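Local coordinates for ABC transporter, substrate binding protein (Agrobacterium tumefaciens, PDB 3C9H) that probably serves as the periplasmic substrate-binding protein of an ABC transporter, capturing a solute between two lobes and delivering it to the membrane permease, at residues A174-E179 with F185-R190; D67-E72 with Y213-A218; M293-Q298 with P304-E309. All coordinates share one frame; numbering follows the deposited sequence.

Contact 1: residues A174-E179 with F185-R190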
ATOM      1  N   ALA A 174       1.440 -17.821   1.974  1.00 24.03           N
ATOM      2  CA  ALA A 174       1.231 -16.915   0.852  1.00 23.30           C
ATOM      3  C   ALA A 174       1.927 -15.559   1.045  1.00 22.74           C
ATOM      4  O   ALA A 174       2.170 -15.118   2.167  1.00 21.40           O
ATOM      5  CB  ALA A 174      -0.255 -16.702   0.622  1.00 23.25           C
ATOM      6  N   THR A 175       2.234 -14.922  -0.084  1.00 22.45           N
ATOM      7  CA  THR A 175       2.813 -13.589  -0.117  1.00 22.21           C
ATOM      8  C   THR A 175       2.453 -12.893  -1.441  1.00 22.16           C
ATOM      9  O   THR A 175       1.770 -13.465  -2.314  1.00 21.37           O
ATOM     10  CB  THR A 175       4.343 -13.636   0.086  1.00 22.80           C
ATOM     11  OG1 THR A 175       4.828 -12.320   0.372  1.00 23.20           O
ATOM     12  CG2 THR A 175       5.065 -14.208  -1.151  1.00 22.77           C
ATOM     13  N   TYR A 176       2.856 -11.628  -1.562  1.00 21.31           N
ATOM     14  CA  TYR A 176       2.630 -10.874  -2.788  1.00 21.27           C
ATOM     15  C   TYR A 176       3.455 -11.462  -3.927  1.00 21.36           C
ATOM     16  O   TYR A 176       4.615 -11.799  -3.749  1.00 19.89           O
ATOM     17  CB  TYR A 176       3.052  -9.416  -2.633  1.00 21.16           C
ATOM     18  CG  TYR A 176       1.998  -8.492  -2.089  1.00 20.98           C
ATOM     19  CD1 TYR A 176       2.159  -7.866  -0.854  1.00 22.20           C
ATOM     20  CD2 TYR A 176       0.852  -8.220  -2.816  1.00 21.49           C
ATOM     21  CE1 TYR A 176       1.187  -6.972  -0.371  1.00 22.30           C
ATOM     22  CE2 TYR A 176      -0.099  -7.333  -2.340  1.00 20.36           C
ATOM     23  CZ  TYR A 176       0.079  -6.713  -1.136  1.00 20.49           C
ATOM     24  OH  TYR A 176      -0.878  -5.837  -0.698  1.00 20.57           O
ATOM     25  N   ASP A 177       2.818 -11.572  -5.073  1.00 21.81           N
ATOM     26  CA  ASP A 177       3.500 -11.747  -6.329  1.00 22.65           C
ATOM     27  C   ASP A 177       4.078 -10.395  -6.721  1.00 22.67           C
ATOM     28  O   ASP A 177       3.359  -9.510  -7.180  1.00 21.93           O
ATOM     29  CB  ASP A 177       2.506 -12.209  -7.374  1.00 22.75           C
ATOM     30  CG  ASP A 177       3.154 -12.491  -8.715  1.00 23.44           C
ATOM     31  OD1 ASP A 177       4.321 -12.099  -8.950  1.00 28.21           O
ATOM     32  OD2 ASP A 177       2.479 -13.133  -9.530  1.00 28.24           O
ATOM     33  N   ILE A 178       5.371 -10.252  -6.527  1.00 23.04           N
ATOM     34  CA  ILE A 178       6.029  -8.982  -6.754  1.00 24.08           C
ATOM     35  C   ILE A 178       6.062  -8.588  -8.228  1.00 25.34           C
ATOM     36  O   ILE A 178       6.272  -7.420  -8.546  1.00 26.12           O
ATOM     37  CB  ILE A 178       7.412  -8.886  -6.106  1.00 23.39           C
ATOM     38  CG1 ILE A 178       8.487  -9.670  -6.884  1.00 23.69           C
ATOM     39  CG2 ILE A 178       7.350  -9.320  -4.652  1.00 23.20           C
ATOM     40  CD1 ILE A 178       9.898  -9.345  -6.452  1.00 23.17           C
ATOM     41  N   GLU A 179       5.827  -9.546  -9.112  1.00 26.38           N
ATOM     42  CA  GLU A 179       5.723  -9.252 -10.534  1.00 28.23           C
ATOM     43  C   GLU A 179       4.417  -8.574 -10.871  1.00 28.11           C
ATOM     44  O   GLU A 179       4.347  -7.814 -11.827  1.00 28.86           O
ATOM     45  CB  GLU A 179       5.850 -10.529 -11.382  1.00 28.51           C
ATOM     46  CG  GLU A 179       7.270 -11.022 -11.508  1.00 31.07           C
ATOM     47  CD  GLU A 179       7.420 -12.087 -12.589  1.00 32.67           C
ATOM     48  OE1 GLU A 179       6.479 -12.890 -12.768  1.00 39.29           O
ATOM     49  OE2 GLU A 179       8.485 -12.127 -13.253  1.00 41.64           O
ATOM     50  N   PHE A 185       6.416  -5.519  -4.799  1.00 20.24           N
ATOM     51  CA  PHE A 185       7.761  -5.243  -5.235  1.00 20.80           C
ATOM     52  C   PHE A 185       8.472  -4.242  -4.295  1.00 21.23           C
ATOM     53  O   PHE A 185       9.615  -4.447  -3.889  1.00 21.95           O
ATOM     54  CB  PHE A 185       7.816  -4.732  -6.684  1.00 21.30           C
ATOM     55  CG  PHE A 185       9.213  -4.405  -7.100  1.00 21.13           C
ATOM     56  CD1 PHE A 185      10.044  -5.394  -7.569  1.00 23.60           C
ATOM     57  CD2 PHE A 185       9.735  -3.131  -6.889  1.00 21.93           C
ATOM     58  CE1 PHE A 185      11.388  -5.102  -7.881  1.00 23.53           C
ATOM     59  CE2 PHE A 185      11.066  -2.830  -7.184  1.00 22.31           C
ATOM     60  CZ  PHE A 185      11.892  -3.821  -7.668  1.00 21.95           C
ATOM     61  N   LEU A 186       7.779  -3.172  -3.941  1.00 21.65           N
ATOM     62  CA  LEU A 186       8.332  -2.184  -3.019  1.00 21.93           C
ATOM     63  C   LEU A 186       8.785  -2.860  -1.734  1.00 21.83           C
ATOM     64  O   LEU A 186       9.898  -2.642  -1.288  1.00 21.30           O
ATOM     65  CB  LEU A 186       7.298  -1.077  -2.722  1.00 22.59           C
ATOM     66  CG  LEU A 186       7.747   0.095  -1.828  1.00 21.99           C
ATOM     67  CD1 LEU A 186       8.799   0.915  -2.535  1.00 24.83           C
ATOM     68  CD2 LEU A 186       6.576   0.991  -1.408  1.00 23.03           C
ATOM     69  N   PHE A 187       7.922  -3.675  -1.130  1.00 22.00           N
ATOM     70  CA  PHE A 187       8.260  -4.298   0.131  1.00 22.27           C
ATOM     71  C   PHE A 187       9.492  -5.204  -0.056  1.00 23.21           C
ATOM     72  O   PHE A 187      10.386  -5.190   0.780  1.00 23.37           O
ATOM     73  CB  PHE A 187       7.094  -5.107   0.725  1.00 21.20           C
ATOM     74  CG  PHE A 187       5.907  -4.278   1.231  1.00 20.48           C
ATOM     75  CD1 PHE A 187       6.067  -2.982   1.757  1.00 20.25           C
ATOM     76  CD2 PHE A 187       4.641  -4.852   1.264  1.00 21.42           C
ATOM     77  CE1 PHE A 187       4.959  -2.266   2.239  1.00 22.14           C
ATOM     78  CE2 PHE A 187       3.532  -4.159   1.750  1.00 19.51           C
ATOM     79  CZ  PHE A 187       3.690  -2.863   2.240  1.00 21.07           C
ATOM     80  N   MET A 188       9.529  -6.001  -1.123  1.00 24.67           N
ATOM     81  CA  MET A 188      10.704  -6.861  -1.381  1.00 25.08           C
ATOM     82  C   MET A 188      11.967  -6.020  -1.556  1.00 25.71           C
ATOM     83  O   MET A 188      13.028  -6.350  -1.025  1.00 25.81           O
ATOM     84  CB  MET A 188      10.486  -7.745  -2.615  1.00 25.79           C
ATOM     85  CG  MET A 188      11.716  -8.611  -3.048  1.00 27.91           C
ATOM     86  SD  MET A 188      12.122  -9.859  -1.824  1.00 37.20           S
ATOM     87  CE  MET A 188      10.606 -10.063  -0.839  1.00 34.24           C
ATOM     88  N   SER A 189      11.865  -4.913  -2.274  1.00 26.15           N
ATOM     89  CA  SER A 189      13.055  -4.089  -2.516  1.00 26.51           C
ATOM     90  C   SER A 189      13.569  -3.474  -1.195  1.00 27.13           C
ATOM     91  O   SER A 189      14.798  -3.370  -0.977  1.00 26.82           O
ATOM     92  CB  SER A 189      12.788  -3.048  -3.612  1.00 26.44           C
ATOM     93  OG  SER A 189      12.054  -1.931  -3.125  1.00 28.98           O
ATOM     94  N   ARG A 190      12.640  -3.151  -0.285  1.00 26.87           N
ATOM     95  CA  ARG A 190      13.010  -2.665   1.036  1.00 27.98           C
ATOM     96  C   ARG A 190      13.571  -3.775   1.943  1.00 28.35           C
ATOM     97  O   ARG A 190      14.520  -3.540   2.683  1.00 27.41           O
ATOM     98  CB  ARG A 190      11.831  -1.970   1.717  1.00 27.93           C
ATOM     99  CG  ARG A 190      11.197  -0.834   0.925  1.00 30.17           C
ATOM    100  CD  ARG A 190      12.209   0.195   0.456  1.00 35.94           C
ATOM    101  NE  ARG A 190      12.643   1.074   1.538  1.00 38.17           N
ATOM    102  CZ  ARG A 190      13.585   2.011   1.404  1.00 42.01           C
ATOM    103  NH1 ARG A 190      14.207   2.181   0.235  1.00 42.84           N
ATOM    104  NH2 ARG A 190      13.906   2.789   2.439  1.00 41.05           N
TER
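Ile178, just beyond the end of strand 173-176, packs against the first turns of helix 183-194 and makes the tight part of the contact. Its backbone comes close there, with the CA atoms of Ile178 and Phe185 4.4 Å apart, and Ile178 O lies 3.6 Å from Phe185 CB. Ile178 carries CG1 between its own N and carbonyl carbon (chi1 76°), and the chain runs on extended, taking CD1 between two helix residues one turn apart. CD1 meets Met188 CG at 3.9 Å and Phe185 CD1 at 4.1 Å. The other branch, CG2, rests near Phe185 N and Met188 CB. Looser is the aromatic end, where Tyr176 CE1 approaches the edge of the Phe187 ring, with 4.2 Å to Phe187 CE2. No hydrogen bond joins the segments, so apolar packing carries the contact. The solvent side belongs to Asp177 and Glu179, whose CB atoms point away from the helix; Asp177 OD1 accepts from Glu179 N at 3.0 Å, an Asx turn that bends the chain after the strand. Tyr176 OH bonds to Ser216 OG and to a bound citrate, placing this end of the contact at the ligand cleft. Helix 338-353 covers Ile178 through Trp348 and Phe185 through Leu344 and Ile345, whereas strands 230-235 and 258-268 pack on Phe187.

Contact 2: residues D67-E72 with Y213-A218. With CIT (citric acid), chain D.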
ATOM      1  N   ASP A  67     -10.683   1.389  -8.804  1.00 20.79           N
ATOM      2  CA  ASP A  67      -9.863   0.582  -7.922  1.00 20.93           C
ATOM      3  C   ASP A  67      -9.106  -0.383  -8.829  1.00 20.30           C
ATOM      4  O   ASP A  67      -9.687  -1.242  -9.488  1.00 20.18           O
ATOM      5  CB  ASP A  67     -10.793  -0.110  -6.901  1.00 22.01           C
ATOM      6  CG  ASP A  67     -10.124  -1.173  -6.046  1.00 23.14           C
ATOM      7  OD1 ASP A  67      -8.925  -1.490  -6.206  1.00 31.11           O
ATOM      8  OD2 ASP A  67     -10.840  -1.710  -5.177  1.00 27.10           O
ATOM      9  N   MET A  68      -7.796  -0.234  -8.838  1.00 19.42           N
ATOM     10  CA  MET A  68      -6.940  -0.986  -9.706  1.00 19.37           C
ATOM     11  C   MET A  68      -5.576  -1.259  -9.068  1.00 18.70           C
ATOM     12  O   MET A  68      -5.185  -0.606  -8.087  1.00 19.35           O
ATOM     13  CB  MET A  68      -6.799  -0.259 -11.066  1.00 19.44           C
ATOM     14  CG  MET A  68      -5.928   0.974 -11.113  1.00 21.10           C
ATOM     15  SD  MET A  68      -5.987   1.966 -12.671  1.00 17.38           S
ATOM     16  CE  MET A  68      -7.605   2.644 -12.497  1.00 12.32           C
ATOM     17  N   LEU A  69      -4.860  -2.216  -9.629  1.00 18.24           N
ATOM     18  CA  LEU A  69      -3.498  -2.540  -9.158  1.00 18.36           C
ATOM     19  C   LEU A  69      -2.547  -1.374  -9.376  1.00 18.06           C
ATOM     20  O   LEU A  69      -2.697  -0.615 -10.347  1.00 18.37           O
ATOM     21  CB  LEU A  69      -2.964  -3.791  -9.842  1.00 18.82           C
ATOM     22  CG  LEU A  69      -3.616  -5.133  -9.504  1.00 20.49           C
ATOM     23  CD1 LEU A  69      -3.102  -6.217 -10.473  1.00 21.49           C
ATOM     24  CD2 LEU A  69      -3.344  -5.546  -8.040  1.00 19.35           C
ATOM     25  N   THR A  70      -1.558  -1.247  -8.496  1.00 17.49           N
ATOM     26  CA  THR A  70      -0.602  -0.124  -8.531  1.00 17.52           C
ATOM     27  C   THR A  70       0.122  -0.021  -9.891  1.00 17.72           C
ATOM     28  O   THR A  70       0.304   1.057 -10.445  1.00 17.57           O
ATOM     29  CB  THR A  70       0.405  -0.260  -7.359  1.00 18.19           C
ATOM     30  OG1 THR A  70       0.995  -1.569  -7.361  1.00 18.18           O
ATOM     31  CG2 THR A  70      -0.260   0.011  -5.990  1.00 17.05           C
ATOM     32  N   GLY A  71       0.506  -1.169 -10.435  1.00 18.32           N
ATOM     33  CA  GLY A  71       1.202  -1.225 -11.741  1.00 18.75           C
ATOM     34  C   GLY A  71       0.336  -0.753 -12.888  1.00 19.19           C
ATOM     35  O   GLY A  71       0.837  -0.228 -13.882  1.00 21.03           O
ATOM     36  N   GLU A  72      -0.969  -0.937 -12.753  1.00 19.79           N
ATOM     37  CA  GLU A  72      -1.933  -0.494 -13.731  1.00 19.31           C
ATOM     38  C   GLU A  72      -2.201   1.000 -13.654  1.00 18.68           C
ATOM     39  O   GLU A  72      -2.414   1.654 -14.692  1.00 18.74           O
ATOM     40  CB  GLU A  72      -3.235  -1.284 -13.568  1.00 20.34           C
ATOM     41  CG  GLU A  72      -4.332  -0.912 -14.562  1.00 22.69           C
ATOM     42  CD  GLU A  72      -3.922  -0.969 -16.035  1.00 28.80           C
ATOM     43  OE1 GLU A  72      -2.946  -1.666 -16.402  1.00 30.16           O
ATOM     44  OE2 GLU A  72      -4.628  -0.320 -16.834  1.00 33.26           O
ATOM     45  N   TYR A 213       0.047 -13.870  -4.757  1.00 23.30           N
ATOM     46  CA  TYR A 213      -1.154 -13.188  -5.199  1.00 23.41           C
ATOM     47  C   TYR A 213      -0.841 -11.701  -5.429  1.00 23.13           C
ATOM     48  O   TYR A 213       0.120 -11.157  -4.861  1.00 22.74           O
ATOM     49  CB  TYR A 213      -2.275 -13.299  -4.141  1.00 24.46           C
ATOM     50  CG  TYR A 213      -2.773 -14.712  -3.962  1.00 25.97           C
ATOM     51  CD1 TYR A 213      -3.905 -15.160  -4.662  1.00 26.61           C
ATOM     52  CD2 TYR A 213      -2.091 -15.614  -3.169  1.00 25.02           C
ATOM     53  CE1 TYR A 213      -4.355 -16.460  -4.535  1.00 27.40           C
ATOM     54  CE2 TYR A 213      -2.529 -16.945  -3.053  1.00 26.26           C
ATOM     55  CZ  TYR A 213      -3.652 -17.351  -3.744  1.00 26.08           C
ATOM     56  OH  TYR A 213      -4.115 -18.643  -3.641  1.00 29.02           O
ATOM     57  N   SER A 214      -1.701 -11.059  -6.201  1.00 21.82           N
ATOM     58  CA  SER A 214      -1.560  -9.656  -6.521  1.00 22.41           C
ATOM     59  C   SER A 214      -2.153  -8.741  -5.442  1.00 22.00           C
ATOM     60  O   SER A 214      -1.879  -7.556  -5.444  1.00 20.54           O
ATOM     61  CB  SER A 214      -2.191  -9.371  -7.886  1.00 22.91           C
ATOM     62  OG  SER A 214      -3.624  -9.483  -7.847  1.00 25.98           O
ATOM     63  N   THR A 215      -2.968  -9.280  -4.516  1.00 21.71           N
ATOM     64  CA  THR A 215      -3.632  -8.440  -3.534  1.00 21.44           C
ATOM     65  C   THR A 215      -3.546  -9.003  -2.104  1.00 21.60           C
ATOM     66  O   THR A 215      -3.516 -10.210  -1.899  1.00 22.09           O
ATOM     67  CB  THR A 215      -5.091  -8.220  -3.948  1.00 20.93           C
ATOM     68  OG1 THR A 215      -5.817  -9.454  -3.823  1.00 20.74           O
ATOM     69  CG2 THR A 215      -5.174  -7.663  -5.440  1.00 21.05           C
ATOM     70  N   SER A 216      -3.509  -8.109  -1.115  1.00 22.15           N
ATOM     71  CA  SER A 216      -3.580  -8.513   0.279  1.00 20.96           C
ATOM     72  C   SER A 216      -4.912  -9.156   0.543  1.00 21.31           C
ATOM     73  O   SER A 216      -4.977 -10.156   1.262  1.00 20.48           O
ATOM     74  CB  SER A 216      -3.385  -7.332   1.238  1.00 20.53           C
ATOM     75  OG  SER A 216      -2.016  -7.053   1.456  1.00 20.33           O
ATOM     76  N   SER A 217      -5.978  -8.611  -0.051  1.00 21.39           N
ATOM     77  CA  SER A 217      -7.327  -9.132   0.205  1.00 22.73           C
ATOM     78  C   SER A 217      -7.460 -10.615  -0.171  1.00 22.33           C
ATOM     79  O   SER A 217      -8.097 -11.369   0.564  1.00 22.41           O
ATOM     80  CB  SER A 217      -8.392  -8.314  -0.507  1.00 23.52           C
ATOM     81  OG  SER A 217      -8.120  -8.318  -1.890  1.00 27.96           O
ATOM     82  N   ALA A 218      -6.867 -11.034  -1.296  1.00 22.71           N
ATOM     83  CA  ALA A 218      -6.894 -12.454  -1.707  1.00 22.80           C
ATOM     84  C   ALA A 218      -6.227 -13.351  -0.650  1.00 23.24           C
ATOM     85  O   ALA A 218      -6.678 -14.457  -0.346  1.00 22.21           O
ATOM     86  CB  ALA A 218      -6.214 -12.662  -3.085  1.00 22.31           C
TER
HETATM   87  C1  CIT D 402      -3.076  -1.700  -2.191  1.00 17.93           C
HETATM   88  O1  CIT D 402      -2.769  -0.485  -2.039  1.00 17.54           O
HETATM   89  O2  CIT D 402      -4.154  -2.140  -1.739  1.00 17.63           O
HETATM   90  C2  CIT D 402      -2.132  -2.650  -2.880  1.00 17.50           C
HETATM   91  C3  CIT D 402      -2.835  -3.706  -3.752  1.00 17.42           C
HETATM   92  O7  CIT D 402      -3.813  -3.061  -4.622  1.00 19.10           O
HETATM   93  C4  CIT D 402      -1.831  -4.442  -4.632  1.00 18.12           C
HETATM   94  C5  CIT D 402      -1.175  -3.555  -5.642  1.00 17.92           C
HETATM   95  O3  CIT D 402       0.084  -3.590  -5.829  1.00 16.88           O
HETATM   96  O4  CIT D 402      -1.933  -2.843  -6.317  1.00 16.89           O
HETATM   97  C6  CIT D 402      -3.569  -4.759  -2.904  1.00 19.20           C
HETATM   98  O5  CIT D 402      -4.811  -4.953  -3.000  1.00 17.96           O
HETATM   99  O6  CIT D 402      -2.953  -5.445  -2.080  1.00 19.63           O
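Leu69 and Ser214 mark the closest backbone approach, their CA atoms 7.8 Å apart, where two loops each lead into a helix. Leu69 is the N-cap of helix 70-82 and Thr215 that of helix 216-224; Thr215 OG1 accepts from Ala218 N at 3.2 Å, a capping bond. Direct contact is slight and falls mainly to CD2 of Leu69, which lies 3.6 Å from Ser214 O and 3.8 Å from Thr215 CG2. This is the cleft between the lobes of a periplasmic binding protein, with a helix start on either side of the bound anion. Citrate, probably from the crystallisation liquor, bridges the segments. One carboxylate is gripped twice by Thr70, whose N gives a bond of 2.7 Å to O4 (155° at the hydrogen) and whose OG1 gives another to O3. Thr70 OG1 stands between its own N and carbonyl carbon (chi1 52°), which sets hydroxyl and amide toward the same carboxylate. From the other segment, Ser216 N donates to O6 at 2.9 Å and a straighter 165°. Both amides belong to first turns of helices, whose dipoles may add to the hold on negative charge. Arg263, Ser94 and the magnesium ligand Ser41 bond the same citrate.

Contact 3: residues M293-Q298 with P304-E309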
ATOM      1  N   MET A 293      -9.332   8.372   8.043  1.00 29.18           N
ATOM      2  CA  MET A 293      -8.324   7.294   7.876  1.00 29.98           C
ATOM      3  C   MET A 293      -7.908   6.645   9.216  1.00 30.33           C
ATOM      4  O   MET A 293      -8.018   5.430   9.423  1.00 30.18           O
ATOM      5  CB  MET A 293      -7.040   7.861   7.281  1.00 30.34           C
ATOM      6  CG  MET A 293      -6.966   8.048   5.791  1.00 32.77           C
ATOM      7  SD  MET A 293      -5.393   8.929   5.424  1.00 29.52           S
ATOM      8  CE  MET A 293      -5.805   9.570   3.809  1.00 32.26           C
ATOM      9  N   ALA A 294      -7.419   7.480  10.120  1.00 30.68           N
ATOM     10  CA  ALA A 294      -6.922   7.028  11.407  1.00 31.62           C
ATOM     11  C   ALA A 294      -7.994   6.344  12.254  1.00 32.34           C
ATOM     12  O   ALA A 294      -7.729   5.322  12.883  1.00 31.81           O
ATOM     13  CB  ALA A 294      -6.336   8.194  12.177  1.00 30.51           C
ATOM     14  N   ARG A 295      -9.187   6.931  12.290  1.00 33.30           N
ATOM     15  CA  ARG A 295     -10.218   6.510  13.237  1.00 34.57           C
ATOM     16  C   ARG A 295     -11.198   5.519  12.658  1.00 35.01           C
ATOM     17  O   ARG A 295     -11.825   4.761  13.420  1.00 35.25           O
ATOM     18  CB  ARG A 295     -10.983   7.712  13.770  1.00 35.69           C
ATOM     19  CG  ARG A 295     -10.091   8.789  14.319  1.00 38.31           C
ATOM     20  CD  ARG A 295      -9.835   8.716  15.818  1.00 42.97           C
ATOM     21  NE  ARG A 295      -9.374  10.030  16.286  1.00 43.54           N
ATOM     22  CZ  ARG A 295      -8.147  10.534  16.098  1.00 46.84           C
ATOM     23  NH1 ARG A 295      -7.190   9.830  15.488  1.00 47.86           N
ATOM     24  NH2 ARG A 295      -7.868  11.755  16.555  1.00 48.13           N
ATOM     25  N   GLN A 296     -11.350   5.516  11.335  1.00 34.86           N
ATOM     26  CA  GLN A 296     -12.318   4.635  10.690  1.00 35.35           C
ATOM     27  C   GLN A 296     -11.686   3.505   9.911  1.00 35.21           C
ATOM     28  O   GLN A 296     -12.189   2.379   9.975  1.00 35.91           O
ATOM     29  CB  GLN A 296     -13.281   5.413   9.797  1.00 35.58           C
ATOM     30  CG  GLN A 296     -14.268   6.237  10.599  1.00 37.40           C
ATOM     31  CD  GLN A 296     -15.278   6.982   9.731  1.00 37.11           C
ATOM     32  OE1 GLN A 296     -15.866   6.421   8.807  1.00 41.27           O
ATOM     33  NE2 GLN A 296     -15.494   8.254  10.049  1.00 39.89           N
ATOM     34  N   LEU A 297     -10.592   3.774   9.195  1.00 34.11           N
ATOM     35  CA  LEU A 297     -10.057   2.805   8.240  1.00 33.65           C
ATOM     36  C   LEU A 297      -8.828   2.058   8.748  1.00 33.09           C
ATOM     37  O   LEU A 297      -8.231   1.280   8.000  1.00 32.71           O
ATOM     38  CB  LEU A 297      -9.716   3.503   6.901  1.00 33.68           C
ATOM     39  CG  LEU A 297     -10.677   4.557   6.331  1.00 34.53           C
ATOM     40  CD1 LEU A 297     -10.201   5.046   4.966  1.00 34.38           C
ATOM     41  CD2 LEU A 297     -12.092   4.009   6.262  1.00 36.21           C
ATOM     42  N   GLN A 298      -8.412   2.303   9.993  1.00 32.87           N
ATOM     43  CA  GLN A 298      -7.194   1.679  10.520  1.00 32.59           C
ATOM     44  C   GLN A 298      -5.978   1.966   9.633  1.00 31.48           C
ATOM     45  O   GLN A 298      -5.081   1.143   9.510  1.00 29.86           O
ATOM     46  CB  GLN A 298      -7.386   0.156  10.641  1.00 34.01           C
ATOM     47  CG  GLN A 298      -8.448  -0.270  11.627  1.00 37.55           C
ATOM     48  CD  GLN A 298      -7.879  -0.405  13.008  1.00 41.60           C
ATOM     49  OE1 GLN A 298      -7.134   0.465  13.482  1.00 45.57           O
ATOM     50  NE2 GLN A 298      -8.210  -1.497  13.667  1.00 45.29           N
ATOM     51  N   PRO A 304       0.267  16.502  10.553  1.00 30.53           N
ATOM     52  CA  PRO A 304       0.714  16.956  11.863  1.00 31.71           C
ATOM     53  C   PRO A 304      -0.458  17.475  12.730  1.00 32.80           C
ATOM     54  O   PRO A 304      -0.278  17.734  13.920  1.00 34.16           O
ATOM     55  CB  PRO A 304       1.723  18.066  11.526  1.00 31.83           C
ATOM     56  CG  PRO A 304       1.322  18.589  10.192  1.00 31.62           C
ATOM     57  CD  PRO A 304       0.688  17.416   9.463  1.00 31.01           C
ATOM     58  N   GLU A 305      -1.637  17.622  12.140  1.00 33.11           N
ATOM     59  CA  GLU A 305      -2.840  18.009  12.871  1.00 33.77           C
ATOM     60  C   GLU A 305      -3.602  16.875  13.545  1.00 33.82           C
ATOM     61  O   GLU A 305      -4.554  17.143  14.278  1.00 34.08           O
ATOM     62  CB  GLU A 305      -3.812  18.698  11.924  1.00 34.14           C
ATOM     63  CG  GLU A 305      -3.256  19.928  11.272  1.00 34.66           C
ATOM     64  CD  GLU A 305      -4.326  20.635  10.476  1.00 36.40           C
ATOM     65  OE1 GLU A 305      -4.725  20.125   9.389  1.00 40.13           O
ATOM     66  OE2 GLU A 305      -4.796  21.680  10.959  1.00 39.35           O
ATOM     67  N   VAL A 306      -3.224  15.623  13.299  1.00 33.30           N
ATOM     68  CA  VAL A 306      -3.959  14.484  13.852  1.00 33.06           C
ATOM     69  C   VAL A 306      -3.151  13.786  14.970  1.00 33.86           C
ATOM     70  O   VAL A 306      -1.974  13.459  14.799  1.00 32.83           O
ATOM     71  CB  VAL A 306      -4.395  13.515  12.717  1.00 33.23           C
ATOM     72  CG1 VAL A 306      -5.172  12.295  13.262  1.00 30.64           C
ATOM     73  CG2 VAL A 306      -5.225  14.282  11.673  1.00 28.59           C
ATOM     74  N   ALA A 307      -3.800  13.612  16.124  1.00 34.62           N
ATOM     75  CA  ALA A 307      -3.202  12.983  17.316  1.00 35.55           C
ATOM     76  C   ALA A 307      -3.837  11.629  17.545  1.00 36.07           C
ATOM     77  O   ALA A 307      -4.923  11.367  17.054  1.00 37.12           O
ATOM     78  CB  ALA A 307      -3.409  13.868  18.559  1.00 35.56           C
ATOM     79  N   GLY A 308      -3.138  10.762  18.266  1.00 36.35           N
ATOM     80  CA  GLY A 308      -3.680   9.457  18.649  1.00 36.36           C
ATOM     81  C   GLY A 308      -2.763   8.324  18.251  1.00 36.53           C
ATOM     82  O   GLY A 308      -1.656   8.553  17.763  1.00 36.43           O
ATOM     83  N   GLU A 309      -3.219   7.092  18.458  1.00 36.99           N
ATOM     84  CA  GLU A 309      -2.344   5.930  18.283  1.00 36.90           C
ATOM     85  C   GLU A 309      -2.142   5.573  16.807  1.00 35.68           C
ATOM     86  O   GLU A 309      -1.054   5.139  16.411  1.00 35.93           O
ATOM     87  CB  GLU A 309      -2.846   4.738  19.113  1.00 37.61           C
ATOM     88  CG  GLU A 309      -4.000   3.968  18.538  1.00 40.00           C
ATOM     89  CD  GLU A 309      -4.296   2.679  19.329  1.00 41.33           C
ATOM     90  OE1 GLU A 309      -4.286   2.713  20.587  1.00 47.92           O
ATOM     91  OE2 GLU A 309      -4.544   1.634  18.685  1.00 48.23           O
TER
HETATM   92  O   HOH W   1      -6.436  14.772  16.461  1.00 51.60           O
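Arg295 reaches from the last turns of helix 287-296 to the loop at Val306 and Ala307. Its CB does not point at that loop; the rest of the chain makes up the difference. The first torsion sets CG beside the backbone N, anti to the carbonyl carbon, and the bend at chi2 (-94°) turns CD and the guanidinium toward the loop. No atom of 304-309 is close to CB, CG, CD or NE. Contact begins at the guanidinium, where CZ comes to 3.5 Å from Ala307 O. NH1 has two neighbours, the methyl Val306 CG1 at 3.9 Å and Ala307 O at 3.2 Å. NH2 ends the chain at 3.0 Å from the same oxygen, Ala307 O. Both N-H bonds to Ala307 O are weak, bent to 127° at NH1 and 130° at NH2, as when a single oxygen is shared between two donors of one guanidinium. An arginine near the C-terminal end of a helix thus weakly engages a carbonyl of the irregular loop that returns past it toward helix 312-319, in the binding-protein fold but away from its magnesium site. A crystal neighbour also touches Arg295 and may influence its pose. A water adds a second route, accepting from Ala307 N at 2.9 Å and weakly from NH2 of Arg295. Beneath the charged group, Ala294 CB meets Val306 CG1 at 4.4 Å, a light apolar touch between buried residues; Gln290 and Thr291, a turn earlier on the same helix, also touch Val306. Next along the loop, Gly308 has positive phi, and its O is taken up by Thr311 and Thr314, joining the loop to the start of helix 312-319.

Overall arrangement
All touching residues of contact 1 are buried and apolar, fastening the end of one strand to a helix that follows shortly after it. Contact 2, far longer in sequence separation, is a surface contact at the ligand cleft, in this crystal bridged by citrate, with slight direct touch. The two meet where the end of strand 173-176 runs beside the 213-216 turn: Asp177 N probably donates to Tyr213 O, so the core packing of contact 1 borders the same pocket that contact 2 lines. Contact 3 stands apart, its centre about 27 Å from that of contact 1 and about 24 Å from that of contact 2. Partly buried, it combines a small apolar touch with weak arginine bonds and a water.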